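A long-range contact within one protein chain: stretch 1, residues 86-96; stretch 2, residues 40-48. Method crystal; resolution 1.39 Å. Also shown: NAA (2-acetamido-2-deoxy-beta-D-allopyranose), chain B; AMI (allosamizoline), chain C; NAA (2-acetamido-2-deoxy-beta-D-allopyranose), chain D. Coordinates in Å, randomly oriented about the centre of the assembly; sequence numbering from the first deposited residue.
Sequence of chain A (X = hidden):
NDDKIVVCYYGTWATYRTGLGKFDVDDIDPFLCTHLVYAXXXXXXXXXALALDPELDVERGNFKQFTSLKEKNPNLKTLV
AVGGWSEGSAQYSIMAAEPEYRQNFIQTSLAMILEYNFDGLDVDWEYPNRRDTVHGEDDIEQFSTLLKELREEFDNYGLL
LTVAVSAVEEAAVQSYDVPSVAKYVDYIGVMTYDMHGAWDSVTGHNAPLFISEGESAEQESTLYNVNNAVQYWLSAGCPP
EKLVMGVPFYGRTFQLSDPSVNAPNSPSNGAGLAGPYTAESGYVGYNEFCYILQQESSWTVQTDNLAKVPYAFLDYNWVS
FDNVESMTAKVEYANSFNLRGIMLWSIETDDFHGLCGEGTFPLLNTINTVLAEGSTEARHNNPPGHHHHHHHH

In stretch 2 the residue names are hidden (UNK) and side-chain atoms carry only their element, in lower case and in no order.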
# COMPACT_ATOMS: atom_id res chain seq x y z
N SER A 86 -9.68 3.97 6.15
CA SER A 86 -10.87 4.73 6.55
C SER A 86 -12.09 3.86 6.78
O SER A 86 -13.04 4.31 7.43
CB SER A 86 -11.20 5.79 5.49
OG SER A 86 -10.12 6.68 5.29
N GLU A 87 -12.10 2.63 6.27
CA GLU A 87 -13.24 1.74 6.45
C GLU A 87 -13.28 1.10 7.83
O GLU A 87 -14.32 0.54 8.21
CB GLU A 87 -13.23 0.65 5.36
CG GLU A 87 -14.08 0.98 4.14
CD GLU A 87 -15.56 0.74 4.41
OE1 GLU A 87 -15.97 -0.44 4.52
OE2 GLU A 87 -16.30 1.74 4.52
N GLY A 88 -12.19 1.13 8.58
CA GLY A 88 -12.21 0.62 9.93
C GLY A 88 -12.32 -0.90 9.99
O GLY A 88 -12.20 -1.61 9.01
N SER A 89 -12.58 -1.38 11.20
CA SER A 89 -12.55 -2.81 11.48
C SER A 89 -13.89 -3.39 11.92
O SER A 89 -14.17 -4.55 11.59
CB SER A 89 -11.46 -3.12 12.52
OG SER A 89 -11.37 -4.50 12.77
N ALA A 90 -14.73 -2.62 12.62
CA ALA A 90 -15.93 -3.16 13.25
C ALA A 90 -16.83 -3.91 12.27
O ALA A 90 -17.29 -5.02 12.56
CB ALA A 90 -16.72 -2.02 13.90
N GLN A 91 -17.12 -3.32 11.11
CA GLN A 91 -18.07 -3.96 10.21
C GLN A 91 -17.52 -5.26 9.66
O GLN A 91 -18.28 -6.23 9.46
CB GLN A 91 -18.47 -3.02 9.08
CG GLN A 91 -19.24 -1.79 9.53
CD GLN A 91 -19.37 -0.75 8.44
OE1 GLN A 91 -20.47 -0.51 7.94
NE2 GLN A 91 -18.26 -0.14 8.06
N TYR A 92 -16.20 -5.31 9.41
CA TYR A 92 -15.56 -6.53 8.93
C TYR A 92 -15.54 -7.61 10.00
O TYR A 92 -15.75 -8.79 9.71
CB TYR A 92 -14.14 -6.21 8.43
CG TYR A 92 -14.20 -5.28 7.25
CD1 TYR A 92 -14.29 -3.90 7.43
CD2 TYR A 92 -14.26 -5.77 5.95
CE1 TYR A 92 -14.42 -3.05 6.35
CE2 TYR A 92 -14.39 -4.92 4.87
CZ TYR A 92 -14.46 -3.57 5.08
OH TYR A 92 -14.60 -2.72 4.01
N SER A 93 -15.31 -7.20 11.25
CA SER A 93 -15.36 -8.13 12.38
C SER A 93 -16.75 -8.74 12.51
O SER A 93 -16.89 -9.96 12.69
CB SER A 93 -14.97 -7.37 13.64
OG SER A 93 -15.01 -8.21 14.78
N ILE A 94 -17.79 -7.92 12.43
CA ILE A 94 -19.16 -8.43 12.52
C ILE A 94 -19.48 -9.34 11.34
O ILE A 94 -20.00 -10.45 11.52
CB ILE A 94 -20.16 -7.26 12.60
CG1 ILE A 94 -19.97 -6.49 13.91
CG2 ILE A 94 -21.59 -7.77 12.47
CD1 ILE A 94 -20.64 -5.13 13.90
N MET A 95 -19.14 -8.91 10.13
CA MET A 95 -19.45 -9.70 8.94
C MET A 95 -18.76 -11.06 8.99
O MET A 95 -19.38 -12.10 8.71
CB MET A 95 -19.03 -8.94 7.68
CG MET A 95 -19.16 -9.74 6.38
SD MET A 95 -17.72 -10.74 5.94
CE MET A 95 -16.54 -9.47 5.47
N ALA A 96 -17.48 -11.07 9.33
CA ALA A 96 -16.70 -12.30 9.23
C ALA A 96 -17.14 -13.35 10.23
O ALA A 96 -16.92 -14.54 9.98
CB ALA A 96 -15.21 -12.00 9.40
N UNK A 40 -11.40 2.38 -3.13
CA UNK A 40 -11.82 1.19 -2.39
C UNK A 40 -13.33 1.04 -2.53
O UNK A 40 -14.04 2.05 -2.70
c UNK A 40 -9.51 0.02 -0.48
c UNK A 40 -8.12 2.24 0.39
c UNK A 40 -11.57 1.37 -0.89
c UNK A 40 -7.50 1.01 0.36
c UNK A 40 -9.44 2.35 -0.01
c UNK A 40 -8.19 -0.10 -0.08
c UNK A 40 -10.14 1.24 -0.47
N UNK A 41 -13.82 -0.18 -2.41
CA UNK A 41 -15.20 -0.43 -2.06
C UNK A 41 -15.28 -0.75 -0.57
O UNK A 41 -14.26 -0.91 0.11
c UNK A 41 -15.90 -4.08 -3.31
c UNK A 41 -15.85 -1.55 -2.91
c UNK A 41 -15.16 -2.89 -2.68
c UNK A 41 -15.86 -1.16 -4.39
N UNK A 42 -16.50 -0.83 -0.05
CA UNK A 42 -16.70 -1.10 1.36
C UNK A 42 -17.77 -2.13 1.62
O UNK A 42 -18.24 -2.80 0.69
N UNK A 43 -18.16 -2.28 2.88
CA UNK A 43 -19.23 -3.19 3.27
C UNK A 43 -20.06 -2.54 4.36
O UNK A 43 -19.65 -1.57 4.99
c UNK A 43 -17.78 -5.72 5.84
c UNK A 43 -17.81 -5.22 2.77
c UNK A 43 -18.73 -4.56 3.78
c UNK A 43 -18.04 -4.41 5.13
N UNK A 44 -21.25 -3.09 4.58
CA UNK A 44 -21.93 -2.88 5.85
C UNK A 44 -21.69 -4.09 6.74
O UNK A 44 -21.12 -5.10 6.32
o UNK A 44 -23.89 -4.83 5.16
c UNK A 44 -24.24 -3.65 5.06
n UNK A 44 -25.38 -3.30 4.47
c UNK A 44 -23.41 -2.52 5.65
N UNK A 45 -22.12 -3.99 8.00
CA UNK A 45 -21.85 -5.08 8.95
C UNK A 45 -22.55 -6.37 8.56
O UNK A 45 -22.11 -7.46 8.97
c UNK A 45 -22.24 -4.66 10.37
N UNK A 46 -23.63 -6.29 7.78
CA UNK A 46 -24.34 -7.47 7.30
C UNK A 46 -23.69 -8.08 6.07
O UNK A 46 -24.23 -9.03 5.50
c UNK A 46 -26.58 -6.57 8.24
o UNK A 46 -26.18 -4.87 9.87
o UNK A 46 -25.88 -4.32 7.77
c UNK A 46 -26.19 -5.15 8.65
c UNK A 46 -25.80 -7.10 7.02
N UNK A 47 -22.54 -7.55 5.64
CA UNK A 47 -21.79 -8.13 4.55
C UNK A 47 -22.08 -7.60 3.17
O UNK A 47 -21.47 -8.07 2.21
N UNK A 48 -22.98 -6.64 3.02
CA UNK A 48 -23.29 -6.15 1.68
C UNK A 48 -22.13 -5.31 1.15
O UNK A 48 -21.78 -4.28 1.74
c UNK A 48 -24.87 -4.80 0.29
c UNK A 48 -24.58 -5.34 1.69
o UNK A 48 -25.65 -6.20 2.09
C1 NAA B . -4.89 5.76 2.91
C2 NAA B . -4.70 7.18 2.41
C3 NAA B . -5.75 8.11 2.89
C4 NAA B . -7.13 7.59 2.52
C5 NAA B . -7.30 6.18 3.07
C6 NAA B . -8.61 5.56 2.70
C7 NAA B . -2.26 7.79 1.93
C8 NAA B . -0.87 8.14 2.47
N2 NAA B . -3.34 7.57 2.92
O3 NAA B . -5.61 8.22 4.34
O4 NAA B . -8.19 8.40 3.08
O5 NAA B . -6.25 5.33 2.50
O6 NAA B . -8.68 4.30 3.33
O7 NAA B . -2.47 7.71 0.78
C1 AMI C . -2.58 1.62 2.86
C2 AMI C . -4.12 1.33 3.07
C3 AMI C . -4.78 2.54 2.64
C4 AMI C . -3.75 3.70 2.98
C5 AMI C . -2.52 3.12 2.46
C6 AMI C . -1.22 3.82 3.01
C7 AMI C . -3.28 -0.00 1.52
C8 AMI C . -4.38 -1.96 0.32
C9 AMI C . -1.97 -1.30 -0.24
N2 AMI C . -4.39 0.29 2.33
N7 AMI C . -3.22 -1.09 0.54
O3 AMI C . -6.04 2.69 3.28
O4 AMI C . -3.97 4.92 2.29
O6 AMI C . -1.28 3.82 4.42
O7 AMI C . -2.21 0.81 1.73
C1 NAA D . -8.28 9.60 2.45
C2 NAA D . -9.74 10.02 2.35
C3 NAA D . -9.87 11.44 1.89
C4 NAA D . -9.09 12.40 2.72
C5 NAA D . -7.63 11.94 2.81
C6 NAA D . -6.84 12.72 3.80
C7 NAA D . -11.21 7.97 1.77
C8 NAA D . -11.86 7.06 0.71
N2 NAA D . -10.38 9.14 1.34
O3 NAA D . -9.30 11.51 0.57
O4 NAA D . -9.10 13.67 2.04
O5 NAA D . -7.53 10.55 3.31
O6 NAA D . -5.80 11.82 4.23
O7 NAA D . -11.37 7.74 2.96
O HOH W 1 -18.74 1.05 5.22
O HOH W 2 -22.71 -1.53 9.22

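Position 40 carries seven side-chain carbons, one followed by a ring of six. No heteroatom is attached, so the residue is phenylalanine. The peptide bond before Phe40 is cis. Its ring does not touch stretch 1 but lies near the bound groups, with CE2 of Phe40 3.6 Å from O3 of AMI and also 3.6 Å from O6 of NAA in chain B.

Position 41 has four carbons, forked at the first, with one arm two carbons long. That branching is isoleucine. The CA-to-CB bond of Ile41 points away from stretch 1, so only its backbone comes near: O of Ile41 lies 4.3 Å from OH of Tyr92.

Position 42 has no side-chain atoms and is glycine. OE1 of Glu87 sits 3.3 Å from CA of Gly42. A CB on Gly42 would fall 2.7 Å from OE1 of Glu87, a clash, so the bare backbone makes room for the carboxylate.

Position 43 again shows four carbons, forked at the first, with one arm of two carbons. One of these carbons lies over a face of the Tyr92 ring. The residue is isoleucine. CD1 of Ile43 is 3.7 Å from the ring centroid of Tyr92 and 19° off the ring normal, a CH-pi contact. CD1 of Ile43 is also 3.9 Å from CB of Met95.

Position 44 has two carbons, the second bearing one oxygen and one nitrogen. CA of position 44 lies 3.5 Å from OE1 of Gln91. This is asparagine. Its CA-to-CB bond points away from stretch 1. OD1 of Asn44 instead accepts a hydrogen bond from N of position 48, at 2.9 Å, within its own loop.

Position 45 has a single side-chain carbon, 3.8 Å from CG2 of Ile94. It is alanine. The CA atoms of Ala45 and Gln91 are 4.1 Å apart, so the loop lies close against the helix.

Position 46 has three carbons, the third carrying two oxygens. It is glutamate. The CA-to-CB bond of Glu46 points away from stretch 1; the residue is exposed and touches a crystal neighbour.

Position 47 has no side chain and is glycine. Its phi of 93° fits that choice, since a CB would be jammed against the preceding carbonyl O. CA of Gly47 lies 3.6 Å from CG of Met95. A type I turn runs from Asn44 to Gly47, and N of Gly47 donates to O of Asn44 at 2.9 Å.

Position 48 has one carbon carrying an oxygen and another carbon, which is threonine. The CA-to-CB bond of Thr48 points away, and the residue makes no contact with stretch 1.

The contact joins a direct polar link, an apolar patch and two waters. N of Ile43 donates to OE1 of Glu87 at 3.3 Å, and OH of Tyr92 donates to OE1 of Glu87 at 2.7 Å. Tyr92 thus holds the carboxylate beside the strand while its ring packs on Ile43. Water 1 links O of Ile43, Glu87 and Gln91. Water 2 bridges N of Ala45 and OE1 of Gln91, at 2.8 Å from each.

Stretch 2 40-48: FIGINAEGT
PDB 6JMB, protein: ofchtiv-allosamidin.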